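Ribose/Galactose Isomerase (Vibrio parahaemolyticus, PDB 3ONO) probably interconverts aldose and ketose sugar phosphates as an isomerase of the LacAB/RpiB family. Local coordinates at residues M20-H34 and E126-T138. Residues are numbered along the deposited sequence; the frame is centred on the assembly and turned at random.
Sequences MVAGELNSVAGGLGH and ELNVRYIFEKAFT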
HETATM    1  N   MSE A  20     -20.132   1.768  10.604  1.00 30.37           N
HETATM    2  CA  MSE A  20     -19.193   0.696  10.294  1.00 29.23           C
HETATM    3  C   MSE A  20     -17.975   0.766  11.215  1.00 31.86           C
HETATM    4  O   MSE A  20     -17.582  -0.231  11.814  1.00 30.71           O
HETATM    5  CB  MSE A  20     -18.766   0.751   8.819  1.00 25.84           C
HETATM    6  CG  MSE A  20     -17.794  -0.344   8.407  1.00 26.85           C
HETATM    7 SE   MSE A  20     -15.947   0.291   8.587  0.67 30.96          SE
HETATM    8  CE  MSE A  20     -16.086   1.871   7.450  1.00 29.91           C
ATOM      9  N   VAL A  21     -17.363   1.940  11.339  1.00 28.30           N
ATOM     10  CA  VAL A  21     -16.124   2.000  12.100  1.00 28.20           C
ATOM     11  C   VAL A  21     -16.374   1.732  13.583  1.00 26.15           C
ATOM     12  O   VAL A  21     -15.639   0.973  14.217  1.00 28.53           O
ATOM     13  CB  VAL A  21     -15.398   3.360  11.937  1.00 23.68           C
ATOM     14  CG1 VAL A  21     -14.169   3.396  12.821  1.00 26.47           C
ATOM     15  CG2 VAL A  21     -15.018   3.582  10.485  1.00 24.67           C
ATOM     16  N   ALA A  22     -17.426   2.329  14.124  1.00 27.04           N
ATOM     17  CA  ALA A  22     -17.796   2.098  15.515  1.00 26.77           C
ATOM     18  C   ALA A  22     -18.091   0.622  15.746  1.00 29.38           C
ATOM     19  O   ALA A  22     -17.710   0.045  16.772  1.00 30.14           O
ATOM     20  CB  ALA A  22     -19.006   2.947  15.883  1.00 30.43           C
ATOM     21  N   GLY A  23     -18.766   0.010  14.780  1.00 27.57           N
ATOM     22  CA  GLY A  23     -19.023  -1.426  14.827  1.00 30.98           C
ATOM     23  C   GLY A  23     -17.749  -2.233  15.001  1.00 33.79           C
ATOM     24  O   GLY A  23     -17.650  -3.075  15.900  1.00 33.19           O
ATOM     25  N   GLU A  24     -16.755  -1.959  14.155  1.00 28.98           N
ATOM     26  CA  GLU A  24     -15.495  -2.682  14.234  1.00 28.49           C
ATOM     27  C   GLU A  24     -14.764  -2.350  15.531  1.00 29.63           C
ATOM     28  O   GLU A  24     -14.184  -3.232  16.154  1.00 31.04           O
ATOM     29  CB  GLU A  24     -14.605  -2.391  13.020  1.00 26.13           C
ATOM     30  CG  GLU A  24     -15.238  -2.780  11.661  1.00 28.78           C
ATOM     31  CD  GLU A  24     -15.339  -4.280  11.455  1.00 35.17           C
ATOM     32  OE1 GLU A  24     -14.835  -5.046  12.308  1.00 36.48           O
ATOM     33  OE2 GLU A  24     -15.930  -4.695  10.431  1.00 35.59           O
ATOM     34  N   LEU A  25     -14.784  -1.082  15.942  1.00 29.49           N
ATOM     35  CA  LEU A  25     -14.036  -0.686  17.138  1.00 26.70           C
ATOM     36  C   LEU A  25     -14.630  -1.347  18.381  1.00 28.87           C
ATOM     37  O   LEU A  25     -13.911  -1.876  19.228  1.00 29.50           O
ATOM     38  CB  LEU A  25     -13.986   0.849  17.306  1.00 24.83           C
ATOM     39  CG  LEU A  25     -13.082   1.357  18.434  1.00 22.71           C
ATOM     40  CD1 LEU A  25     -11.632   0.901  18.203  1.00 24.56           C
ATOM     41  CD2 LEU A  25     -13.149   2.881  18.495  1.00 25.73           C
ATOM     42  N   ASN A  26     -15.952  -1.298  18.484  1.00 29.76           N
ATOM     43  CA  ASN A  26     -16.644  -1.901  19.606  1.00 31.50           C
ATOM     44  C   ASN A  26     -16.391  -3.400  19.645  1.00 32.10           C
ATOM     45  O   ASN A  26     -16.101  -3.957  20.701  1.00 38.54           O
ATOM     46  CB  ASN A  26     -18.132  -1.600  19.511  1.00 35.80           C
ATOM     47  CG  ASN A  26     -18.478  -0.268  20.127  1.00 41.04           C
ATOM     48  OD1 ASN A  26     -18.094   0.012  21.263  1.00 41.39           O
ATOM     49  ND2 ASN A  26     -19.175   0.581  19.371  1.00 41.96           N
ATOM     50  N   SER A  27     -16.488  -4.038  18.483  1.00 30.22           N
ATOM     51  CA  SER A  27     -16.227  -5.468  18.374  1.00 34.32           C
ATOM     52  C   SER A  27     -14.807  -5.813  18.824  1.00 37.09           C
ATOM     53  O   SER A  27     -14.606  -6.645  19.714  1.00 38.38           O
ATOM     54  CB  SER A  27     -16.468  -5.944  16.937  1.00 40.75           C
ATOM     55  OG  SER A  27     -16.126  -7.307  16.788  1.00 51.11           O
ATOM     56  N   VAL A  28     -13.817  -5.168  18.211  1.00 32.90           N
ATOM     57  CA  VAL A  28     -12.422  -5.501  18.484  1.00 30.17           C
ATOM     58  C   VAL A  28     -11.955  -5.009  19.848  1.00 31.93           C
ATOM     59  O   VAL A  28     -11.528  -5.800  20.689  1.00 34.01           O
ATOM     60  CB  VAL A  28     -11.477  -4.939  17.401  1.00 28.73           C
ATOM     61  CG1 VAL A  28     -10.029  -5.220  17.779  1.00 28.36           C
ATOM     62  CG2 VAL A  28     -11.823  -5.548  16.057  1.00 27.49           C
ATOM     63  N   ALA A  29     -12.032  -3.698  20.067  1.00 32.48           N
ATOM     64  CA  ALA A  29     -11.489  -3.120  21.279  1.00 30.15           C
ATOM     65  C   ALA A  29     -12.341  -3.492  22.478  1.00 32.51           C
ATOM     66  O   ALA A  29     -11.821  -3.735  23.564  1.00 32.60           O
ATOM     67  CB  ALA A  29     -11.353  -1.582  21.151  1.00 28.99           C
ATOM     68  N   GLY A  30     -13.653  -3.544  22.283  1.00 36.01           N
ATOM     69  CA  GLY A  30     -14.538  -3.972  23.354  1.00 40.68           C
ATOM     70  C   GLY A  30     -14.230  -5.406  23.764  1.00 43.32           C
ATOM     71  O   GLY A  30     -14.154  -5.730  24.951  1.00 42.49           O
ATOM     72  N   GLY A  31     -14.030  -6.266  22.774  1.00 41.92           N
ATOM     73  CA  GLY A  31     -13.730  -7.661  23.043  1.00 43.39           C
ATOM     74  C   GLY A  31     -12.429  -7.821  23.803  1.00 45.43           C
ATOM     75  O   GLY A  31     -12.242  -8.784  24.536  1.00 49.41           O
ATOM     76  N   LEU A  32     -11.523  -6.864  23.632  1.00 39.40           N
ATOM     77  CA  LEU A  32     -10.237  -6.901  24.313  1.00 35.76           C
ATOM     78  C   LEU A  32     -10.278  -6.224  25.686  1.00 41.65           C
ATOM     79  O   LEU A  32      -9.240  -6.069  26.335  1.00 46.79           O
ATOM     80  CB  LEU A  32      -9.164  -6.247  23.443  1.00 33.45           C
ATOM     81  CG  LEU A  32      -8.746  -7.020  22.206  1.00 36.86           C
ATOM     82  CD1 LEU A  32      -8.058  -6.108  21.205  1.00 32.60           C
ATOM     83  CD2 LEU A  32      -7.835  -8.167  22.618  1.00 37.15           C
ATOM     84  N   GLY A  33     -11.467  -5.806  26.122  1.00 39.21           N
ATOM     85  CA  GLY A  33     -11.636  -5.257  27.458  1.00 40.28           C
ATOM     86  C   GLY A  33     -11.524  -3.749  27.586  1.00 42.00           C
ATOM     87  O   GLY A  33     -11.519  -3.208  28.695  1.00 43.96           O
ATOM     88  N   HIS A  34     -11.435  -3.059  26.458  1.00 39.22           N
ATOM     89  CA  HIS A  34     -11.340  -1.603  26.479  1.00 36.32           C
ATOM     90  C   HIS A  34     -12.730  -0.971  26.551  1.00 35.51           C
ATOM     91  O   HIS A  34     -13.729  -1.606  26.206  1.00 37.34           O
ATOM     92  CB  HIS A  34     -10.596  -1.098  25.238  1.00 35.95           C
ATOM     93  CG  HIS A  34      -9.231  -1.688  25.066  1.00 38.43           C
ATOM     94  ND1 HIS A  34      -8.187  -1.412  25.924  1.00 42.38           N
ATOM     95  CD2 HIS A  34      -8.729  -2.519  24.118  1.00 38.57           C
ATOM     96  CE1 HIS A  34      -7.106  -2.058  25.522  1.00 44.39           C
ATOM     97  NE2 HIS A  34      -7.407  -2.736  24.427  1.00 37.02           N
ATOM     98  N   GLU A 126     -13.478  -2.374   5.295  1.00 24.72           N
ATOM     99  CA  GLU A 126     -13.814  -2.580   6.694  1.00 23.18           C
ATOM    100  C   GLU A 126     -12.907  -3.631   7.356  1.00 23.15           C
ATOM    101  O   GLU A 126     -12.713  -3.591   8.570  1.00 24.89           O
ATOM    102  CB  GLU A 126     -15.294  -2.966   6.857  1.00 23.96           C
ATOM    103  CG  GLU A 126     -15.667  -4.370   6.388  1.00 28.78           C
ATOM    104  CD  GLU A 126     -15.819  -4.466   4.886  1.00 31.44           C
ATOM    105  OE1 GLU A 126     -16.133  -5.561   4.378  1.00 30.07           O
ATOM    106  OE2 GLU A 126     -15.645  -3.439   4.205  1.00 29.13           O
ATOM    107  N   LEU A 127     -12.409  -4.583   6.563  1.00 23.22           N
ATOM    108  CA  LEU A 127     -11.479  -5.601   7.052  1.00 24.79           C
ATOM    109  C   LEU A 127     -10.190  -4.945   7.551  1.00 24.11           C
ATOM    110  O   LEU A 127      -9.707  -5.243   8.640  1.00 23.61           O
ATOM    111  CB  LEU A 127     -11.141  -6.590   5.946  1.00 27.62           C
ATOM    112  CG  LEU A 127     -12.369  -7.413   5.557  1.00 33.09           C
ATOM    113  CD1 LEU A 127     -11.970  -8.438   4.528  1.00 36.12           C
ATOM    114  CD2 LEU A 127     -12.947  -8.064   6.797  1.00 33.56           C
ATOM    115  N   ASN A 128      -9.639  -4.057   6.736  1.00 24.11           N
ATOM    116  CA  ASN A 128      -8.428  -3.337   7.114  1.00 21.48           C
ATOM    117  C   ASN A 128      -8.653  -2.519   8.401  1.00 25.55           C
ATOM    118  O   ASN A 128      -7.790  -2.485   9.282  1.00 21.95           O
ATOM    119  CB  ASN A 128      -7.973  -2.460   5.949  1.00 25.52           C
ATOM    120  CG  ASN A 128      -6.639  -1.803   6.205  1.00 22.87           C
ATOM    121  OD1 ASN A 128      -5.636  -2.486   6.416  1.00 22.02           O
ATOM    122  ND2 ASN A 128      -6.612  -0.467   6.166  1.00 22.89           N
ATOM    123  N   VAL A 129      -9.814  -1.877   8.525  1.00 22.81           N
ATOM    124  CA  VAL A 129     -10.121  -1.140   9.764  1.00 22.39           C
ATOM    125  C   VAL A 129     -10.094  -2.099  10.951  1.00 22.93           C
ATOM    126  O   VAL A 129      -9.479  -1.827  11.985  1.00 23.12           O
ATOM    127  CB  VAL A 129     -11.508  -0.492   9.688  1.00 21.92           C
ATOM    128  CG1 VAL A 129     -11.924   0.096  11.048  1.00 20.03           C
ATOM    129  CG2 VAL A 129     -11.544   0.563   8.586  1.00 22.64           C
ATOM    130  N   ARG A 130     -10.773  -3.240  10.805  1.00 20.06           N
ATOM    131  CA  ARG A 130     -10.776  -4.244  11.864  1.00 22.17           C
ATOM    132  C   ARG A 130      -9.362  -4.660  12.269  1.00 19.45           C
ATOM    133  O   ARG A 130      -9.030  -4.721  13.458  1.00 25.10           O
ATOM    134  CB  ARG A 130     -11.561  -5.489  11.406  1.00 22.99           C
ATOM    135  CG  ARG A 130     -11.667  -6.564  12.471  1.00 24.71           C
ATOM    136  CD  ARG A 130     -12.416  -7.809  11.921  1.00 32.52           C
ATOM    137  NE  ARG A 130     -13.714  -7.422  11.371  1.00 34.09           N
ATOM    138  CZ  ARG A 130     -14.397  -8.093  10.440  1.00 41.00           C
ATOM    139  NH1 ARG A 130     -13.918  -9.220   9.906  1.00 35.92           N
ATOM    140  NH2 ARG A 130     -15.568  -7.615  10.024  1.00 43.71           N
ATOM    141  N   TYR A 131      -8.541  -4.967  11.266  1.00 19.43           N
ATOM    142  CA  TYR A 131      -7.200  -5.488  11.495  1.00 22.09           C
ATOM    143  C   TYR A 131      -6.313  -4.410  12.145  1.00 22.03           C
ATOM    144  O   TYR A 131      -5.455  -4.696  12.989  1.00 23.25           O
ATOM    145  CB  TYR A 131      -6.585  -5.931  10.176  1.00 19.31           C
ATOM    146  CG  TYR A 131      -7.307  -7.064   9.457  1.00 19.70           C
ATOM    147  CD1 TYR A 131      -8.352  -7.765  10.060  1.00 25.51           C
ATOM    148  CD2 TYR A 131      -6.936  -7.430   8.163  1.00 21.42           C
ATOM    149  CE1 TYR A 131      -8.993  -8.819   9.376  1.00 24.70           C
ATOM    150  CE2 TYR A 131      -7.559  -8.458   7.497  1.00 25.19           C
ATOM    151  CZ  TYR A 131      -8.591  -9.136   8.092  1.00 28.81           C
ATOM    152  OH  TYR A 131      -9.183 -10.168   7.388  1.00 28.36           O
ATOM    153  N   ILE A 132      -6.512  -3.169  11.728  1.00 20.65           N
ATOM    154  CA  ILE A 132      -5.817  -2.048  12.369  1.00 19.28           C
ATOM    155  C   ILE A 132      -6.144  -2.007  13.858  1.00 23.26           C
ATOM    156  O   ILE A 132      -5.253  -1.845  14.691  1.00 22.41           O
ATOM    157  CB  ILE A 132      -6.181  -0.701  11.701  1.00 19.13           C
ATOM    158  CG1 ILE A 132      -5.426  -0.542  10.373  1.00 18.83           C
ATOM    159  CG2 ILE A 132      -5.930   0.502  12.684  1.00 19.88           C
ATOM    160  CD1 ILE A 132      -5.994   0.597   9.481  1.00 19.42           C
ATOM    161  N   PHE A 133      -7.417  -2.169  14.210  1.00 22.02           N
ATOM    162  CA  PHE A 133      -7.803  -2.101  15.608  1.00 21.40           C
ATOM    163  C   PHE A 133      -7.231  -3.283  16.384  1.00 22.87           C
ATOM    164  O   PHE A 133      -6.838  -3.151  17.542  1.00 25.23           O
ATOM    165  CB  PHE A 133      -9.329  -2.032  15.763  1.00 23.48           C
ATOM    166  CG  PHE A 133      -9.946  -0.741  15.250  1.00 24.05           C
ATOM    167  CD1 PHE A 133      -9.190   0.420  15.139  1.00 21.19           C
ATOM    168  CD2 PHE A 133     -11.284  -0.696  14.883  1.00 23.57           C
ATOM    169  CE1 PHE A 133      -9.762   1.633  14.655  1.00 21.70           C
ATOM    170  CE2 PHE A 133     -11.879   0.485  14.409  1.00 21.01           C
ATOM    171  CZ  PHE A 133     -11.108   1.675  14.294  1.00 22.98           C
ATOM    172  N   GLU A 134      -7.184  -4.437  15.733  1.00 23.85           N
ATOM    173  CA  GLU A 134      -6.602  -5.623  16.342  1.00 26.26           C
ATOM    174  C   GLU A 134      -5.164  -5.386  16.759  1.00 26.99           C
ATOM    175  O   GLU A 134      -4.753  -5.809  17.835  1.00 32.41           O
ATOM    176  CB  GLU A 134      -6.668  -6.808  15.364  1.00 25.41           C
ATOM    177  CG  GLU A 134      -8.087  -7.251  15.098  1.00 27.26           C
ATOM    178  CD  GLU A 134      -8.177  -8.398  14.073  1.00 31.75           C
ATOM    179  OE1 GLU A 134      -7.133  -8.790  13.506  1.00 30.40           O
ATOM    180  OE2 GLU A 134      -9.302  -8.894  13.844  1.00 30.41           O
ATOM    181  N   LYS A 135      -4.379  -4.755  15.887  1.00 22.90           N
ATOM    182  CA  LYS A 135      -2.977  -4.511  16.205  1.00 21.05           C
ATOM    183  C   LYS A 135      -2.776  -3.285  17.118  1.00 26.24           C
ATOM    184  O   LYS A 135      -1.844  -3.250  17.927  1.00 28.48           O
ATOM    185  CB  LYS A 135      -2.148  -4.384  14.929  1.00 20.56           C
ATOM    186  CG  LYS A 135      -2.192  -5.610  14.010  1.00 25.11           C
ATOM    187  CD  LYS A 135      -1.996  -6.905  14.768  1.00 22.77           C
ATOM    188  CE  LYS A 135      -2.084  -8.091  13.773  1.00 28.40           C
ATOM    189  NZ  LYS A 135      -2.304  -9.387  14.443  1.00 32.85           N
ATOM    190  N   ALA A 136      -3.644  -2.279  17.006  1.00 23.03           N
ATOM    191  CA  ALA A 136      -3.516  -1.082  17.862  1.00 21.94           C
ATOM    192  C   ALA A 136      -3.765  -1.366  19.334  1.00 28.67           C
ATOM    193  O   ALA A 136      -3.163  -0.734  20.206  1.00 25.98           O
ATOM    194  CB  ALA A 136      -4.458   0.032  17.407  1.00 21.18           C
ATOM    195  N   PHE A 137      -4.648  -2.318  19.614  1.00 28.25           N
ATOM    196  CA  PHE A 137      -5.205  -2.426  20.961  1.00 27.99           C
ATOM    197  C   PHE A 137      -4.926  -3.773  21.637  1.00 28.11           C
ATOM    198  O   PHE A 137      -5.469  -4.069  22.705  1.00 32.76           O
ATOM    199  CB  PHE A 137      -6.700  -2.099  20.919  1.00 27.85           C
ATOM    200  CG  PHE A 137      -6.988  -0.715  20.383  1.00 26.22           C
ATOM    201  CD1 PHE A 137      -6.353   0.384  20.920  1.00 26.84           C
ATOM    202  CD2 PHE A 137      -7.849  -0.533  19.311  1.00 24.89           C
ATOM    203  CE1 PHE A 137      -6.594   1.665  20.431  1.00 26.77           C
ATOM    204  CE2 PHE A 137      -8.089   0.721  18.798  1.00 23.89           C
ATOM    205  CZ  PHE A 137      -7.464   1.841  19.371  1.00 26.31           C
ATOM    206  N   THR A 138      -4.064  -4.568  21.010  1.00 31.61           N
ATOM    207  CA  THR A 138      -3.593  -5.818  21.590  1.00 37.20           C
ATOM    208  C   THR A 138      -2.149  -5.623  22.049  1.00 40.75           C
ATOM    209  O   THR A 138      -1.349  -4.995  21.361  1.00 44.36           O
ATOM    210  CB  THR A 138      -3.613  -6.968  20.552  1.00 41.99           C
ATOM    211  OG1 THR A 138      -4.928  -7.107  19.994  1.00 43.95           O
ATOM    212  CG2 THR A 138      -3.204  -8.288  21.187  1.00 47.54           C
TER
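Glu24, Leu25 and Val28 meet Arg130, Phe133 and Phe137 in a near-parallel helix-helix packing, whose segment axes approach to 9.0 Å and cross at -27°. Both helices lie on one side of the parallel sheet of this alpha-beta-alpha sandwich: Leu25 and Phe137 reach down to strand 5-8, while Glu134 forms a salt bridge with Lys135 of the second subunit. Phe133 is a knob among Val21, Glu24, Leu25 and Val28. Leu25 CD1 stands 3.6 Å from the ring centroid, 8° off the normal, a CH-pi contact over one face, and Val21 CG1 meets the rim in plane at CZ. With CG1 anti to its backbone N (chi1 176°), Val28 lays that methyl 3.6 Å from Glu134 N and turns CG2 to Arg130 CG. Arg130 grips Glu24 side-on: NE gives OE1 a nearly straight bond of 2.8 Å, and NH2 reaches the syn lone pair of OE2 at 3.0 Å. His34, whose N closes the Schellman motif on Ala29 O, uses NE2 to donate to Phe137 O at 2.9 Å, on a lone pair in the carbonyl plane, while the Phe137 ring turns its edge to the imidazole face. His34 ND1 bonds Met4 N, so NE2 probably carries the proton of a neutral ring. The chemistry thus joins an apolar centre to a probably mutually stabilising ion pair and a His34-Phe137 hydrogen bond where the chain leaves both helices.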